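Local coordinates for AlkZ (Streptomyces sahachiroi, PDB 5UUJ), which is a helix-rich protein of the AlkZ-like DNA glycosylase family, which is grouped in the helix-turn-helix clan, at residues Q43-S46 / V47-L50; N51-L54 / R55-A58; Q289-G293 / P294-D298; E305-S308 / A309-A313. All coordinates share one frame; numbering follows the deposited sequence.

Interaction 1 of 4, residues Q43-S46 / V47-L50; sequences QVWS and VAEL
The indole of Trp45 has the CG methylene of Glu49 over one face, while the carboxylate of Glu49 is turned 42° from the indole plane, so the two flat groups are neither stacked nor perpendicular. This is an i to i+4 pair in the first turns of helix 45-53, and it illustrates how an aromatic residue near a helix start can use the aliphatic part of an acidic side chain. Glu49 CG lies 4.0 Å from the centroid of the Trp45 five-membered ring, a CH-pi contact displaced toward the rim. With Trp45 CG anti to the backbone N (chi1 -175°) and Glu49 CG beside its own N, the two chains cross at about a right angle. Ala48 CB approaches the ring obliquely, 4.4 Å from Trp45 CE3.

The polar ends are met from helix 62-69 and the residue before it: Trp45 NE1 donates to Asn65 OD1, and Glu49 OE2 forms a salt bridge with Arg61. Lys75, on strand 74-77, makes a cation-pi contact with the indole. Glu49 thus lays its CH2 on the ring while OE2 is paired with Arg61.

The backbone supplies the scaffold. Glu49 N reaches Trp45 O at 3.0 Å in a nearly straight bond (165°), and Leu50 N reaches Ser46 O at 3.2 Å. Val44 occupies the N-cap position, where its carbonyl rather than its side chain serves the helix: Val44 O accepts from Ala48 N at 3.3 Å. On the flank, methyl meets methyl, with Val44 CG1 3.6 Å from Val47 CG2.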
loop_
_atom_site.group_PDB
_atom_site.type_symbol
_atom_site.label_atom_id
_atom_site.label_comp_id
_atom_site.label_asym_id
_atom_site.label_seq_id
_atom_site.Cartn_x
_atom_site.Cartn_y
_atom_site.Cartn_z
ATOM N N GLN A 43 -2.482 7.184 -4.343
ATOM C CA GLN A 43 -3.606 7.951 -4.864
ATOM C C GLN A 43 -3.283 9.439 -4.783
ATOM O O GLN A 43 -3.607 10.206 -5.689
ATOM C CB GLN A 43 -4.892 7.636 -4.099
ATOM C CG GLN A 43 -6.122 8.345 -4.649
ATOM C CD GLN A 43 -6.320 8.110 -6.137
ATOM O OE1 GLN A 43 -6.493 6.975 -6.580
ATOM N NE2 GLN A 43 -6.289 9.186 -6.917
ATOM N N VAL A 44 -2.649 9.835 -3.684
ATOM C CA VAL A 44 -2.068 11.165 -3.554
ATOM C C VAL A 44 -0.567 11.030 -3.797
ATOM O O VAL A 44 0.161 10.507 -2.955
ATOM C CB VAL A 44 -2.340 11.783 -2.170
ATOM C CG1 VAL A 44 -1.799 13.206 -2.106
ATOM C CG2 VAL A 44 -3.834 11.766 -1.862
ATOM N N TRP A 45 -0.114 11.491 -4.959
ATOM C CA TRP A 45 1.247 11.219 -5.405
ATOM C C TRP A 45 2.297 11.828 -4.484
ATOM O O TRP A 45 3.293 11.179 -4.167
ATOM C CB TRP A 45 1.459 11.733 -6.831
ATOM C CG TRP A 45 2.798 11.365 -7.367
ATOM C CD1 TRP A 45 3.810 12.213 -7.701
ATOM C CD2 TRP A 45 3.286 10.042 -7.610
ATOM N NE1 TRP A 45 4.897 11.502 -8.145
ATOM C CE2 TRP A 45 4.602 10.166 -8.098
ATOM C CE3 TRP A 45 2.737 8.763 -7.461
ATOM C CZ2 TRP A 45 5.377 9.061 -8.443
ATOM C CZ3 TRP A 45 3.508 7.668 -7.804
ATOM C CH2 TRP A 45 4.812 7.824 -8.288
ATOM N N SER A 46 2.071 13.065 -4.053
ATOM C CA SER A 46 3.026 13.763 -3.200
ATOM C C SER A 46 3.254 13.000 -1.901
ATOM O O SER A 46 4.348 13.029 -1.338
ATOM C CB SER A 46 2.545 15.185 -2.901
ATOM O OG SER A 46 1.270 15.185 -2.283
ATOM N N VAL A 47 2.219 12.310 -1.436
ATOM C CA VAL A 47 2.306 11.521 -0.216
ATOM C C VAL A 47 3.133 10.247 -0.437
ATOM O O VAL A 47 3.887 9.831 0.441
ATOM C CB VAL A 47 0.898 11.166 0.297
ATOM C CG1 VAL A 47 0.959 10.128 1.403
ATOM C CG2 VAL A 47 0.198 12.423 0.792
ATOM N N ALA A 48 2.994 9.636 -1.610
ATOM C CA ALA A 48 3.758 8.437 -1.935
ATOM C C ALA A 48 5.248 8.756 -2.033
ATOM O O ALA A 48 6.091 7.980 -1.579
ATOM C CB ALA A 48 3.264 7.824 -3.232
ATOM N N GLU A 49 5.562 9.901 -2.634
ATOM C CA GLU A 49 6.940 10.364 -2.740
ATOM C C GLU A 49 7.563 10.546 -1.362
ATOM O O GLU A 49 8.698 10.134 -1.121
ATOM C CB GLU A 49 7.006 11.687 -3.504
ATOM C CG GLU A 49 6.584 11.603 -4.957
ATOM C CD GLU A 49 6.564 12.963 -5.620
ATOM O OE1 GLU A 49 7.173 13.112 -6.700
ATOM O OE2 GLU A 49 5.942 13.890 -5.057
ATOM N N LEU A 50 6.808 11.170 -0.463
ATOM C CA LEU A 50 7.295 11.485 0.873
ATOM C C LEU A 50 7.610 10.224 1.668
ATOM O O LEU A 50 8.639 10.145 2.333
ATOM C CB LEU A 50 6.266 12.335 1.625
ATOM C CG LEU A 50 6.642 12.774 3.040
ATOM C CD1 LEU A 50 7.836 13.720 3.014
ATOM C CD2 LEU A 50 5.453 13.423 3.730
#

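Interaction 2 of 4, residues N51-L54 / R55-A58; sequences NVAL and RQAA
The close of helix 45-53 passes into a type I beta turn running from Ala53 to Gln56, and Arg55 reaches back across this junction to Asn51. Two backbone bonds mark the tightening of the chain from i+4 to i+3 spacing: Arg55 N donates to Val52 O at 3.0 Å, and Gln56 N to Ala53 O at 3.1 Å. In each the donor stands well above the carbonyl plane, consistent with i to i+3 bonding.

Asn51 O is met instead by a side chain. Arg55 NH1 donates to Asn51 O at 3.1 Å with an N-H...O angle of 160°, and the oxygen sits at the edge of the guanidinium, within 5° of its plane. The arm is extended from CG to NE, with Arg55 CG beside the backbone N (chi1 -76°), which lays the chain back along the helix end; Arg55 CD passes 3.5 Å from Asn51 O on the way. The group's rotation is further fixed from outside, by a salt bridge from NH1 to Asp288 and a bond from NE to Gln20 O.

Gln56 runs beside the same turn, its OE1 3.5 Å from Ala53 CA. Its amide is held by the backbones of Asp60, through OE1, and Pro28, through NE2. The whole is a side-chain form of helix C-terminal capping, in which a buried arginine serves a last-turn carbonyl where the chain leaves the helix through a type I turn.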
loop_
_atom_site.group_PDB
_atom_site.type_symbol
_atom_site.label_atom_id
_atom_site.label_comp_id
_atom_site.label_asym_id
_atom_site.label_seq_id
_atom_site.Cartn_x
_atom_site.Cartn_y
_atom_site.Cartn_z
ATOM N N ASN A 51 6.727 9.235 1.590
ATOM C CA ASN A 51 6.874 8.026 2.393
ATOM C C ASN A 51 8.069 7.174 1.971
ATOM O O ASN A 51 8.642 6.450 2.787
ATOM C CB ASN A 51 5.591 7.202 2.336
ATOM C CG ASN A 51 4.432 7.887 3.046
ATOM O OD1 ASN A 51 4.638 8.728 3.928
ATOM N ND2 ASN A 51 3.210 7.529 2.668
ATOM N N VAL A 52 8.448 7.265 0.702
ATOM C CA VAL A 52 9.679 6.638 0.243
ATOM C C VAL A 52 10.878 7.459 0.720
ATOM O O VAL A 52 11.847 6.910 1.249
ATOM C CB VAL A 52 9.705 6.497 -1.295
ATOM C CG1 VAL A 52 11.056 5.988 -1.779
ATOM C CG2 VAL A 52 8.598 5.556 -1.749
ATOM N N ALA A 53 10.799 8.775 0.548
ATOM C CA ALA A 53 11.917 9.662 0.865
ATOM C C ALA A 53 12.260 9.640 2.351
ATOM O O ALA A 53 13.431 9.721 2.722
ATOM C CB ALA A 53 11.607 11.082 0.424
ATOM N N LEU A 54 11.240 9.535 3.198
ATOM C CA LEU A 54 11.458 9.498 4.639
ATOM C C LEU A 54 12.185 8.220 5.055
ATOM O O LEU A 54 12.774 8.159 6.130
ATOM C CB LEU A 54 10.131 9.616 5.388
ATOM C CG LEU A 54 9.436 10.983 5.352
ATOM C CD1 LEU A 54 8.042 10.879 5.944
ATOM C CD2 LEU A 54 10.241 12.034 6.090
ATOM N N ARG A 55 12.147 7.206 4.198
ATOM C CA ARG A 55 12.795 5.929 4.487
ATOM C C ARG A 55 14.208 5.864 3.902
ATOM O O ARG A 55 14.793 4.786 3.766
ATOM C CB ARG A 55 11.931 4.782 3.959
ATOM C CG ARG A 55 10.724 4.517 4.838
ATOM C CD ARG A 55 9.805 3.477 4.246
ATOM N NE ARG A 55 8.880 2.952 5.242
ATOM C CZ ARG A 55 7.764 3.561 5.633
ATOM N NH1 ARG A 55 7.424 4.734 5.117
ATOM N NH2 ARG A 55 6.986 2.996 6.544
ATOM N N GLN A 56 14.748 7.034 3.572
ATOM C CA GLN A 56 16.110 7.159 3.067
ATOM C C GLN A 56 16.916 8.090 3.966
ATOM O O GLN A 56 16.481 9.201 4.260
ATOM C CB GLN A 56 16.101 7.683 1.632
ATOM C CG GLN A 56 15.448 6.729 0.642
ATOM C CD GLN A 56 15.120 7.391 -0.682
ATOM O OE1 GLN A 56 14.824 8.584 -0.738
ATOM N NE2 GLN A 56 15.169 6.616 -1.757
ATOM N N ALA A 57 18.087 7.624 4.399
ATOM C CA ALA A 57 18.954 8.390 5.294
ATOM C C ALA A 57 19.212 9.780 4.732
ATOM O O ALA A 57 19.229 10.765 5.467
ATOM C CB ALA A 57 20.265 7.658 5.518
ATOM N N ALA A 58 19.419 9.836 3.421
ATOM C CA ALA A 58 19.486 11.093 2.691
ATOM C C ALA A 58 18.270 11.167 1.771
ATOM O O ALA A 58 18.325 10.680 0.640
ATOM C CB ALA A 58 20.779 11.190 1.894
#

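Interaction 3 of 4, residues Q289-G293 / P294-D298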
loop_
_atom_site.group_PDB
_atom_site.type_symbol
_atom_site.label_atom_id
_atom_site.label_comp_id
_atom_site.label_asym_id
_atom_site.label_seq_id
_atom_site.Cartn_x
_atom_site.Cartn_y
_atom_site.Cartn_z
ATOM N N GLN A 289 2.493 3.271 5.151
ATOM C CA GLN A 289 2.395 1.822 5.241
ATOM C C GLN A 289 2.622 1.287 6.653
ATOM O O GLN A 289 2.121 0.215 6.989
ATOM C CB GLN A 289 3.393 1.175 4.280
ATOM C CG GLN A 289 3.009 1.292 2.812
ATOM C CD GLN A 289 1.711 0.569 2.484
ATOM O OE1 GLN A 289 1.667 -0.660 2.430
ATOM N NE2 GLN A 289 0.648 1.333 2.265
ATOM N N TYR A 290 3.372 2.014 7.478
ATOM C CA TYR A 290 3.574 1.585 8.861
ATOM C C TYR A 290 2.221 1.444 9.554
ATOM O O TYR A 290 2.026 0.565 10.397
ATOM C CB TYR A 290 4.460 2.565 9.637
ATOM C CG TYR A 290 4.668 2.134 11.069
ATOM C CD1 TYR A 290 5.603 1.158 11.393
ATOM C CD2 TYR A 290 3.907 2.676 12.097
ATOM C CE1 TYR A 290 5.782 0.744 12.702
ATOM C CE2 TYR A 290 4.080 2.271 13.404
ATOM C CZ TYR A 290 5.020 1.304 13.702
ATOM O OH TYR A 290 5.198 0.896 15.004
ATOM N N LEU A 291 1.291 2.313 9.173
ATOM C CA LEU A 291 -0.068 2.294 9.698
ATOM C C LEU A 291 -0.963 1.327 8.938
ATOM O O LEU A 291 -1.695 0.539 9.539
ATOM C CB LEU A 291 -0.677 3.695 9.628
ATOM C CG LEU A 291 -0.987 4.424 10.933
ATOM C CD1 LEU A 291 -1.623 5.763 10.612
ATOM C CD2 LEU A 291 -1.900 3.607 11.835
ATOM N N LEU A 292 -0.913 1.401 7.611
ATOM C CA LEU A 292 -1.867 0.685 6.771
ATOM C C LEU A 292 -1.598 -0.814 6.720
ATOM O O LEU A 292 -2.499 -1.597 6.417
ATOM C CB LEU A 292 -1.859 1.256 5.350
ATOM C CG LEU A 292 -2.288 2.718 5.193
ATOM C CD1 LEU A 292 -2.381 3.065 3.714
ATOM C CD2 LEU A 292 -3.608 3.006 5.896
ATOM N N GLY A 293 -0.367 -1.213 7.016
ATOM C CA GLY A 293 -0.030 -2.624 7.062
ATOM C C GLY A 293 -0.887 -3.343 8.091
ATOM O O GLY A 293 -1.739 -4.153 7.733
ATOM N N PRO A 294 -0.668 -3.043 9.380
ATOM C CA PRO A 294 -1.493 -3.631 10.442
ATOM C C PRO A 294 -2.922 -3.097 10.438
ATOM O O PRO A 294 -3.818 -3.743 10.983
ATOM C CB PRO A 294 -0.767 -3.219 11.731
ATOM C CG PRO A 294 0.596 -2.797 11.306
ATOM C CD PRO A 294 0.435 -2.239 9.929
ATOM N N GLY A 295 -3.118 -1.926 9.836
ATOM C CA GLY A 295 -4.421 -1.290 9.779
ATOM C C GLY A 295 -4.600 -0.250 10.871
ATOM O O GLY A 295 -4.143 -0.437 12.000
ATOM N N THR A 296 -5.270 0.849 10.536
ATOM C CA THR A 296 -5.547 1.907 11.504
ATOM C C THR A 296 -6.440 1.410 12.637
ATOM O O THR A 296 -6.517 2.039 13.693
ATOM C CB THR A 296 -6.230 3.118 10.840
ATOM O OG1 THR A 296 -7.470 2.706 10.249
ATOM C CG2 THR A 296 -5.332 3.722 9.774
ATOM N N LYS A 297 -7.105 0.279 12.415
ATOM C CA LYS A 297 -8.005 -0.308 13.403
ATOM C C LYS A 297 -7.258 -0.957 14.569
ATOM O O LYS A 297 -7.842 -1.180 15.628
ATOM C CB LYS A 297 -8.906 -1.359 12.744
ATOM C CG LYS A 297 -10.391 -1.038 12.748
ATOM C CD LYS A 297 -10.848 -0.492 11.401
ATOM C CE LYS A 297 -12.337 -0.155 11.389
ATOM N NZ LYS A 297 -13.078 -0.686 12.574
ATOM N N ASP A 298 -5.980 -1.279 14.376
ATOM C CA ASP A 298 -5.223 -1.997 15.404
ATOM C C ASP A 298 -5.002 -1.128 16.643
ATOM O O ASP A 298 -4.261 -0.142 16.608
ATOM C CB ASP A 298 -3.879 -2.481 14.857
ATOM C CG ASP A 298 -3.305 -3.632 15.668
ATOM O OD1 ASP A 298 -3.644 -3.744 16.863
ATOM O OD2 ASP A 298 -2.528 -4.430 15.106
HETATM O O HOH W 1 -1.469 0.295 12.582
#
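Leu291 O takes a hydrogen bond from Gly295 N at 2.9 Å, lying in the carbonyl plane, and this closes the C-terminal end of the short helix 289-292. Water 1 also donates to Leu291 O, at 3.1 Å, and to Gly295 O, at 2.8 Å, bridging the helix end and the departing chain. Beside this polar core, Leu291 CD2 rests 4.0 Å from Thr296 CG2, the two side chains crossing at about a right angle.

Pro294 probably helps end the helix: it has no N-H to offer, and Pro294 CD comes to 3.3 Å from Tyr290 O, where an amide would otherwise bond. Gly295 is the residue that leaves helical geometry, with positive phi (97°); at its backbone angles a CB would be jammed against the carbonyl oxygen of Pro294.

Further out, neighbouring helices fix the exit: Tyr215 OH bonds Gly293 O and Arg229 bonds Pro294 O, while Tyr219 packs on the proline ring. Tyr290 points its hydroxyl to Gly325 O. Gly295 also opens a type I beta turn to Asp298, closed by Asp298 N donating to Gly295 O at 3.1 Å.

Interaction 4 of 4, residues E305-S308 / A309-A313; sequences EHRS and AVSRA
Arg307 and Ser311 meet side chain to side chain beside the short, weakly bonded helix 307-310, whereas Arg312 lies over the backbone carbonyl of Ser308; in each an oxygen lies over a guanidinium face. Arg307 stretches out, extended from CG to NE with CG anti to its backbone N (chi1 -169°), and Ser311 OG sits above its guanidinium, 4.0 Å from Arg307 NH2. Arg312, by contrast, is bent at chi3 and folds back over the helix end, so that Ser308 O stands 3.7 Å above the guanidinium plane, toward its rim. Arg312 CG passes 3.1 Å from Ser308 O.

The backbone does the bonding. Arg307 O is gripped twice: Ser311 N approaches nearly head-on at 2.8 Å, while Val310 N, at 3.0 Å, comes from above the carbonyl plane. His306 O takes Ala309 N at 3.3 Å. The imidazole of His306 is turned elsewhere, stacked with Phe343 and bonded through NE2 to Asp345. Backbone bonding of Val310 with Ser318 ties the helix end to the chain just before strand 320-323.

A carbonyl oxygen over an arginine face meets none of its N-H groups head-on, so any attraction there is probably electrostatic and weakly directional; the shape of this short surface helix probably rests chiefly on main-chain bonds.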
loop_
_atom_site.group_PDB
_atom_site.type_symbol
_atom_site.label_atom_id
_atom_site.label_comp_id
_atom_site.label_asym_id
_atom_site.label_seq_id
_atom_site.Cartn_x
_atom_site.Cartn_y
_atom_site.Cartn_z
ATOM N N GLU A 305 -10.023 5.756 20.956
ATOM C CA GLU A 305 -10.615 7.063 21.218
ATOM C C GLU A 305 -9.916 8.171 20.427
ATOM O O GLU A 305 -10.440 9.278 20.309
ATOM C CB GLU A 305 -10.582 7.387 22.717
ATOM C CG GLU A 305 -9.196 7.622 23.316
ATOM C CD GLU A 305 -8.542 6.350 23.829
ATOM O OE1 GLU A 305 -8.909 5.247 23.363
ATOM O OE2 GLU A 305 -7.657 6.456 24.707
ATOM N N HIS A 306 -8.737 7.871 19.888
ATOM C CA HIS A 306 -7.968 8.846 19.116
ATOM C C HIS A 306 -7.977 8.538 17.620
ATOM O O HIS A 306 -7.306 9.214 16.839
ATOM C CB HIS A 306 -6.522 8.893 19.614
ATOM C CG HIS A 306 -6.380 9.398 21.016
ATOM N ND1 HIS A 306 -7.202 10.371 21.543
ATOM C CD2 HIS A 306 -5.515 9.062 22.001
ATOM C CE1 HIS A 306 -6.848 10.614 22.792
ATOM N NE2 HIS A 306 -5.825 9.832 23.095
ATOM N N ARG A 307 -8.738 7.524 17.222
ATOM C CA ARG A 307 -8.713 7.048 15.843
ATOM C C ARG A 307 -9.269 8.081 14.860
ATOM O O ARG A 307 -8.752 8.235 13.753
ATOM C CB ARG A 307 -9.499 5.740 15.726
ATOM C CG ARG A 307 -9.322 5.036 14.392
ATOM C CD ARG A 307 -10.126 3.747 14.312
ATOM N NE ARG A 307 -10.263 3.290 12.929
ATOM C CZ ARG A 307 -11.250 3.648 12.109
ATOM N NH1 ARG A 307 -12.210 4.472 12.521
ATOM N NH2 ARG A 307 -11.282 3.179 10.867
ATOM N N SER A 308 -10.314 8.790 15.271
ATOM C CA SER A 308 -10.975 9.756 14.399
ATOM C C SER A 308 -10.072 10.944 14.069
ATOM O O SER A 308 -10.306 11.650 13.092
ATOM C CB SER A 308 -12.270 10.255 15.043
ATOM O OG SER A 308 -12.002 10.953 16.245
ATOM N N ALA A 309 -9.042 11.161 14.881
ATOM C CA ALA A 309 -8.084 12.232 14.623
ATOM C C ALA A 309 -7.112 11.847 13.505
ATOM O O ALA A 309 -6.537 12.713 12.847
ATOM C CB ALA A 309 -7.320 12.572 15.886
ATOM N N VAL A 310 -6.941 10.544 13.296
ATOM C CA VAL A 310 -6.032 10.035 12.273
ATOM C C VAL A 310 -6.789 9.661 11.001
ATOM O O VAL A 310 -6.484 10.161 9.919
ATOM C CB VAL A 310 -5.254 8.804 12.780
ATOM C CG1 VAL A 310 -4.290 8.294 11.711
ATOM C CG2 VAL A 310 -4.491 9.142 14.053
ATOM N N SER A 311 -7.768 8.773 11.146
ATOM C CA SER A 311 -8.568 8.299 10.021
ATOM C C SER A 311 -9.880 9.075 9.955
ATOM O O SER A 311 -10.791 8.832 10.746
ATOM C CB SER A 311 -8.834 6.794 10.152
ATOM O OG SER A 311 -9.610 6.309 9.070
ATOM N N ARG A 312 -9.965 10.013 9.013
ATOM C CA ARG A 312 -11.113 10.913 8.909
ATOM C C ARG A 312 -11.965 10.612 7.669
ATOM O O ARG A 312 -11.798 9.573 7.032
ATOM C CB ARG A 312 -10.625 12.371 8.902
ATOM C CG ARG A 312 -10.197 12.869 10.280
ATOM C CD ARG A 312 -9.846 14.349 10.272
ATOM N NE ARG A 312 -10.240 15.002 11.522
ATOM C CZ ARG A 312 -9.412 15.341 12.510
ATOM N NH1 ARG A 312 -8.106 15.107 12.423
ATOM N NH2 ARG A 312 -9.898 15.927 13.597
ATOM N N ALA A 313 -12.888 11.516 7.346
ATOM C CA ALA A 313 -13.856 11.295 6.270
ATOM C C ALA A 313 -13.197 11.212 4.895
ATOM O O ALA A 313 -12.100 11.736 4.680
ATOM C CB ALA A 313 -14.902 12.398 6.278
#

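From the N terminus, interactions 1 and 2 follow one another along helix 45-53, one at its start and the other where it runs out, their centres about 13 Å apart. Interactions 3 and 4 come much later, at successive short helices, 289-292 and 307-310. Each contact joins adjoining segments and closes no more than a helical turn or a tight turn, and all four lie in series, neither nested nor crossing. Folding still brings them together: Arg55 NH2 lies 3.9 Å from Tyr290 N, tying interaction 2 to interaction 3, and Leu291 CD1 packs 3.8 Å from Val310 CG1, tying interaction 3 to interaction 4. Interaction 1 stays about 8 Å from interaction 3 at the nearest atoms.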